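Local coordinates for hypothetical protein HI1011 (PDB 1YZY) that catalyses the ATP-dependent phosphorylation of 3-oxo-tetronate to 3-oxo-tetronate 4-phosphate, at residues Thr84-Thr97 and Thr145-Gln159. Numbering follows the deposited sequence.
Sequences TFDSTAKGNIGPVT and TPMVDANLMRLMDAQ
Gln159 reaches across to segment 84-97 and bonds with both ends of its amide, to Ser87 in the loop and to Gly94 in the helix that follows. NE2 donates to Ser87 OG at 3.1 Å, almost straight (166°) and in the amide plane. OE1 accepts from Gly94 N at 2.8 Å, with the donor in the carbonyl plane on a lone pair. The two bonds are consistent with this setting of the amide, though OE1 also comes doubtfully close to Gly91 O, itself an acceptor. To get there, CG sits between the backbone N and carbonyl carbon (chi1 47°), and the chain then runs extended. Ser87 OG is used twice: it takes the NE2 hydrogen and gives its own to Phe85 O, tying loop and glutamine together.

Next to this, the Phe85 ring lies sandwiched. Leu152 CD2 meets one face in a CH-pi contact, 3.8 Å from the centroid and offset toward the rim, while Ile93 CD1 lies over the centre of the opposite face. Leu155 CB approaches Phe85 CE2 obliquely at 3.9 Å, and Tyr81 meets the ring edge-to-face. Met147 brings CE to 3.3 Å from Phe85 O and SD to 3.5 Å from Ser87 O. Toward the 93-97 helix, Met156 leaves with CG anti to its N and bends at chi2, so that CE lies 3.5 Å from the bare CA of Gly94 and also touches Thr97 CB.

The short helical segments pass 8.8 Å apart, their directions 67° from parallel. Asn151 OD1 accepts from Arg154 N, the N-cap bond at the start of the helix that carries Leu152, Leu155 and Met156. Leu152 and Met156 also rest on strand 193-196 of a small parallel sheet. This is buried loop-and-helix packing beside that sheet, in the sugar-binding N-terminal domain, away from the ATP-binding residues inferred for the C-terminal domain.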
loop_
_atom_site.group_PDB
_atom_site.type_symbol
_atom_site.label_atom_id
_atom_site.label_comp_id
_atom_site.label_asym_id
_atom_site.label_seq_id
_atom_site.Cartn_x
_atom_site.Cartn_y
_atom_site.Cartn_z
ATOM N N THR A 84 -2.632 -8.872 11.363
ATOM C CA THR A 84 -2.630 -9.167 12.798
ATOM C C THR A 84 -3.985 -8.802 13.417
ATOM O O THR A 84 -4.140 -8.746 14.640
ATOM C CB THR A 84 -1.467 -8.487 13.547
ATOM O OG1 THR A 84 -1.155 -7.232 12.935
ATOM C CG2 THR A 84 -0.236 -9.361 13.503
ATOM N N PHE A 85 -4.963 -8.573 12.539
ATOM C CA PHE A 85 -6.337 -8.254 12.917
ATOM C C PHE A 85 -6.481 -7.012 13.807
ATOM O O PHE A 85 -7.457 -6.892 14.544
ATOM C CB PHE A 85 -6.973 -9.489 13.592
ATOM C CG PHE A 85 -8.444 -9.644 13.324
ATOM C CD1 PHE A 85 -8.902 -9.963 12.049
ATOM C CD2 PHE A 85 -9.375 -9.488 14.347
ATOM C CE1 PHE A 85 -10.264 -10.123 11.800
ATOM C CE2 PHE A 85 -10.748 -9.646 14.101
ATOM C CZ PHE A 85 -11.184 -9.963 12.829
ATOM N N ASP A 86 -5.547 -6.069 13.674
ATOM C CA ASP A 86 -5.532 -4.821 14.462
ATOM C C ASP A 86 -6.904 -4.200 14.688
ATOM O O ASP A 86 -7.541 -3.732 13.742
ATOM C CB ASP A 86 -4.608 -3.788 13.812
ATOM C CG ASP A 86 -3.188 -4.283 13.691
ATOM O OD1 ASP A 86 -3.012 -5.407 13.187
ATOM O OD2 ASP A 86 -2.250 -3.564 14.103
ATOM N N SER A 87 -7.316 -4.167 15.955
ATOM C CA SER A 87 -8.611 -3.633 16.367
ATOM C C SER A 87 -8.776 -3.744 17.888
ATOM O O SER A 87 -7.825 -4.070 18.606
ATOM C CB SER A 87 -9.731 -4.424 15.674
ATOM O OG SER A 87 -9.563 -5.831 15.849
ATOM N N THR A 88 -9.967 -3.393 18.369
ATOM C CA THR A 88 -10.339 -3.483 19.787
ATOM C C THR A 88 -11.815 -3.888 19.810
ATOM O O THR A 88 -12.411 -4.122 18.754
ATOM C CB THR A 88 -10.188 -2.140 20.553
ATOM O OG1 THR A 88 -11.100 -1.172 20.024
ATOM C CG2 THR A 88 -8.760 -1.614 20.469
ATOM N N ALA A 89 -12.409 -3.985 20.998
ATOM C CA ALA A 89 -13.818 -4.364 21.094
ATOM C C ALA A 89 -14.713 -3.413 20.288
ATOM O O ALA A 89 -15.867 -3.724 19.982
ATOM C CB ALA A 89 -14.245 -4.427 22.539
ATOM N N LYS A 90 -14.197 -2.223 20.008
ATOM C CA LYS A 90 -14.899 -1.247 19.181
ATOM C C LYS A 90 -14.155 -1.208 17.871
ATOM O O LYS A 90 -14.590 -0.465 16.998
ATOM C CB LYS A 90 -14.688 0.151 19.759
ATOM C CG LYS A 90 -15.522 0.393 21.021
ATOM C CD LYS A 90 -14.905 1.413 21.973
ATOM C CE LYS A 90 -13.764 0.804 22.780
ATOM N NZ LYS A 90 -13.354 1.675 23.918
ATOM N N GLY A 91 -13.082 -1.991 17.733
ATOM C CA GLY A 91 -12.254 -2.088 16.539
ATOM C C GLY A 91 -13.157 -2.253 15.356
ATOM O O GLY A 91 -13.884 -3.232 15.215
ATOM N N ASN A 92 -13.037 -1.240 14.520
ATOM C CA ASN A 92 -13.808 -0.983 13.303
ATOM C C ASN A 92 -13.941 -2.126 12.310
ATOM O O ASN A 92 -14.687 -2.009 11.338
ATOM C CB ASN A 92 -13.205 0.215 12.571
ATOM C CG ASN A 92 -13.005 1.328 13.602
ATOM O OD1 ASN A 92 -13.731 1.410 14.595
ATOM N ND2 ASN A 92 -12.010 2.176 13.373
ATOM N N ILE A 93 -13.183 -3.206 12.493
ATOM C CA ILE A 93 -13.262 -4.317 11.533
ATOM C C ILE A 93 -14.699 -4.848 11.485
ATOM O O ILE A 93 -15.303 -4.935 10.414
ATOM C CB ILE A 93 -12.269 -5.457 11.880
ATOM C CG1 ILE A 93 -10.836 -4.978 11.658
ATOM C CG2 ILE A 93 -12.540 -6.704 11.028
ATOM C CD1 ILE A 93 -9.798 -5.950 12.167
ATOM N N GLY A 94 -15.252 -5.149 12.658
ATOM C CA GLY A 94 -16.616 -5.654 12.751
ATOM C C GLY A 94 -17.672 -4.658 12.315
ATOM O O GLY A 94 -18.564 -4.995 11.531
ATOM N N PRO A 95 -17.657 -3.442 12.880
ATOM C CA PRO A 95 -18.636 -2.414 12.509
ATOM C C PRO A 95 -18.658 -2.143 10.998
ATOM O O PRO A 95 -19.729 -2.025 10.398
ATOM C CB PRO A 95 -18.135 -1.202 13.278
ATOM C CG PRO A 95 -17.599 -1.833 14.554
ATOM C CD PRO A 95 -16.825 -2.995 14.016
ATOM N N VAL A 96 -17.472 -2.011 10.402
ATOM C CA VAL A 96 -17.353 -1.747 8.971
ATOM C C VAL A 96 -17.871 -2.909 8.141
ATOM O O VAL A 96 -18.535 -2.693 7.129
ATOM C CB VAL A 96 -15.894 -1.411 8.565
ATOM C CG1 VAL A 96 -15.787 -1.232 7.070
ATOM C CG2 VAL A 96 -15.445 -0.133 9.248
ATOM N N THR A 97 -17.550 -4.132 8.552
ATOM C CA THR A 97 -18.012 -5.317 7.831
ATOM C C THR A 97 -19.538 -5.340 7.845
ATOM O O THR A 97 -20.186 -5.575 6.817
ATOM C CB THR A 97 -17.454 -6.632 8.470
ATOM O OG1 THR A 97 -16.027 -6.642 8.383
ATOM C CG2 THR A 97 -17.982 -7.865 7.750
ATOM N N THR A 145 -3.492 -0.707 19.369
ATOM C CA THR A 145 -4.424 -1.844 19.381
ATOM C C THR A 145 -3.806 -3.161 19.880
ATOM O O THR A 145 -3.554 -4.081 19.090
ATOM C CB THR A 145 -5.016 -2.092 17.965
ATOM O OG1 THR A 145 -3.950 -2.277 17.021
ATOM C CG2 THR A 145 -5.880 -0.917 17.526
ATOM N N PRO A 146 -3.535 -3.262 21.196
ATOM C CA PRO A 146 -2.947 -4.491 21.744
ATOM C C PRO A 146 -3.878 -5.699 21.573
ATOM O O PRO A 146 -5.096 -5.584 21.743
ATOM C CB PRO A 146 -2.720 -4.129 23.213
ATOM C CG PRO A 146 -3.795 -3.127 23.494
ATOM C CD PRO A 146 -3.743 -2.265 22.261
ATOM N N MET A 147 -3.296 -6.843 21.215
ATOM C CA MET A 147 -4.049 -8.080 20.993
ATOM C C MET A 147 -3.668 -9.153 22.018
ATOM O O MET A 147 -2.573 -9.710 21.975
ATOM C CB MET A 147 -3.790 -8.598 19.575
ATOM C CG MET A 147 -3.905 -7.545 18.468
ATOM S SD MET A 147 -5.520 -6.736 18.346
ATOM C CE MET A 147 -6.512 -7.999 17.555
ATOM N N VAL A 148 -4.576 -9.439 22.944
ATOM C CA VAL A 148 -4.314 -10.433 23.983
ATOM C C VAL A 148 -5.037 -11.760 23.784
ATOM O O VAL A 148 -4.902 -12.668 24.599
ATOM C CB VAL A 148 -4.641 -9.888 25.390
ATOM C CG1 VAL A 148 -3.690 -8.768 25.745
ATOM C CG2 VAL A 148 -6.081 -9.402 25.451
ATOM N N ASP A 149 -5.833 -11.850 22.725
ATOM C CA ASP A 149 -6.568 -13.068 22.399
ATOM C C ASP A 149 -6.171 -13.430 20.969
ATOM O O ASP A 149 -6.163 -12.575 20.090
ATOM C CB ASP A 149 -8.080 -12.811 22.487
ATOM C CG ASP A 149 -8.916 -14.098 22.485
ATOM O OD1 ASP A 149 -8.354 -15.202 22.322
ATOM O OD2 ASP A 149 -10.152 -14.003 22.647
ATOM N N ALA A 150 -5.793 -14.686 20.756
ATOM C CA ALA A 150 -5.386 -15.153 19.435
ATOM C C ALA A 150 -6.535 -15.767 18.639
ATOM O O ALA A 150 -6.399 -16.013 17.446
ATOM C CB ALA A 150 -4.240 -16.146 19.567
ATOM N N ASN A 151 -7.671 -15.984 19.297
ATOM C CA ASN A 151 -8.854 -16.584 18.673
ATOM C C ASN A 151 -9.670 -15.544 17.893
ATOM O O ASN A 151 -10.321 -14.676 18.483
ATOM C CB ASN A 151 -9.715 -17.254 19.758
ATOM C CG ASN A 151 -10.833 -18.109 19.194
ATOM O OD1 ASN A 151 -11.894 -17.620 18.838
ATOM N ND2 ASN A 151 -10.610 -19.408 19.155
ATOM N N LEU A 152 -9.658 -15.673 16.568
ATOM C CA LEU A 152 -10.349 -14.757 15.671
ATOM C C LEU A 152 -11.858 -14.673 15.799
ATOM O O LEU A 152 -12.433 -13.603 15.583
ATOM C CB LEU A 152 -9.953 -15.034 14.211
ATOM C CG LEU A 152 -8.493 -14.724 13.860
ATOM C CD1 LEU A 152 -8.084 -15.389 12.546
ATOM C CD2 LEU A 152 -8.306 -13.213 13.784
ATOM N N MET A 153 -12.515 -15.805 16.042
ATOM C CA MET A 153 -13.967 -15.802 16.203
ATOM C C MET A 153 -14.328 -14.981 17.444
ATOM O O MET A 153 -15.361 -14.324 17.474
ATOM C CB MET A 153 -14.527 -17.220 16.352
ATOM C CG MET A 153 -14.443 -18.091 15.113
ATOM S SD MET A 153 -12.789 -18.695 14.803
ATOM C CE MET A 153 -12.546 -19.789 16.179
ATOM N N ARG A 154 -13.485 -15.061 18.472
ATOM C CA ARG A 154 -13.702 -14.322 19.715
ATOM C C ARG A 154 -13.420 -12.836 19.524
ATOM O O ARG A 154 -14.128 -11.987 20.077
ATOM C CB ARG A 154 -12.838 -14.882 20.861
ATOM C CG ARG A 154 -13.335 -16.219 21.424
ATOM C CD ARG A 154 -12.815 -16.493 22.827
ATOM N NE ARG A 154 -11.351 -16.546 22.925
ATOM C CZ ARG A 154 -10.639 -17.661 23.083
ATOM N NH1 ARG A 154 -11.233 -18.849 23.148
ATOM N NH2 ARG A 154 -9.330 -17.583 23.237
ATOM N N LEU A 155 -12.362 -12.535 18.773
ATOM C CA LEU A 155 -11.984 -11.156 18.484
ATOM C C LEU A 155 -13.072 -10.477 17.669
ATOM O O LEU A 155 -13.451 -9.341 17.954
ATOM C CB LEU A 155 -10.671 -11.108 17.704
ATOM C CG LEU A 155 -9.419 -11.493 18.466
ATOM C CD1 LEU A 155 -8.260 -11.586 17.499
ATOM C CD2 LEU A 155 -9.149 -10.487 19.583
ATOM N N MET A 156 -13.564 -11.163 16.645
ATOM C CA MET A 156 -14.603 -10.587 15.813
ATOM C C MET A 156 -15.931 -10.441 16.557
ATOM O O MET A 156 -16.634 -9.438 16.391
ATOM C CB MET A 156 -14.797 -11.412 14.538
ATOM C CG MET A 156 -15.857 -10.836 13.586
ATOM S SD MET A 156 -15.466 -9.237 12.845
ATOM C CE MET A 156 -16.875 -9.045 11.750
ATOM N N ASP A 157 -16.274 -11.441 17.364
ATOM C CA ASP A 157 -17.529 -11.433 18.117
ATOM C C ASP A 157 -17.633 -10.255 19.072
ATOM O O ASP A 157 -18.727 -9.756 19.338
ATOM C CB ASP A 157 -17.700 -12.735 18.911
ATOM C CG ASP A 157 -18.255 -13.884 18.074
ATOM O OD1 ASP A 157 -18.594 -13.696 16.883
ATOM O OD2 ASP A 157 -18.359 -14.994 18.632
ATOM N N ALA A 158 -16.502 -9.861 19.636
ATOM C CA ALA A 158 -16.453 -8.745 20.567
ATOM C C ALA A 158 -16.906 -7.425 19.938
ATOM O O ALA A 158 -17.609 -6.639 20.574
ATOM C CB ALA A 158 -15.053 -8.600 21.105
ATOM N N GLN A 159 -16.543 -7.219 18.676
ATOM C CA GLN A 159 -16.858 -5.989 17.947
ATOM C C GLN A 159 -17.905 -6.100 16.846
ATOM O O GLN A 159 -18.139 -5.129 16.117
ATOM C CB GLN A 159 -15.581 -5.427 17.322
ATOM C CG GLN A 159 -14.869 -6.589 16.645
ATOM C CD GLN A 159 -13.589 -6.188 15.970
ATOM O OE1 GLN A 159 -13.603 -5.730 14.836
ATOM N NE2 GLN A 159 -12.471 -6.379 16.654
HETATM O O HOH W 1 -7.774 -6.867 20.571
#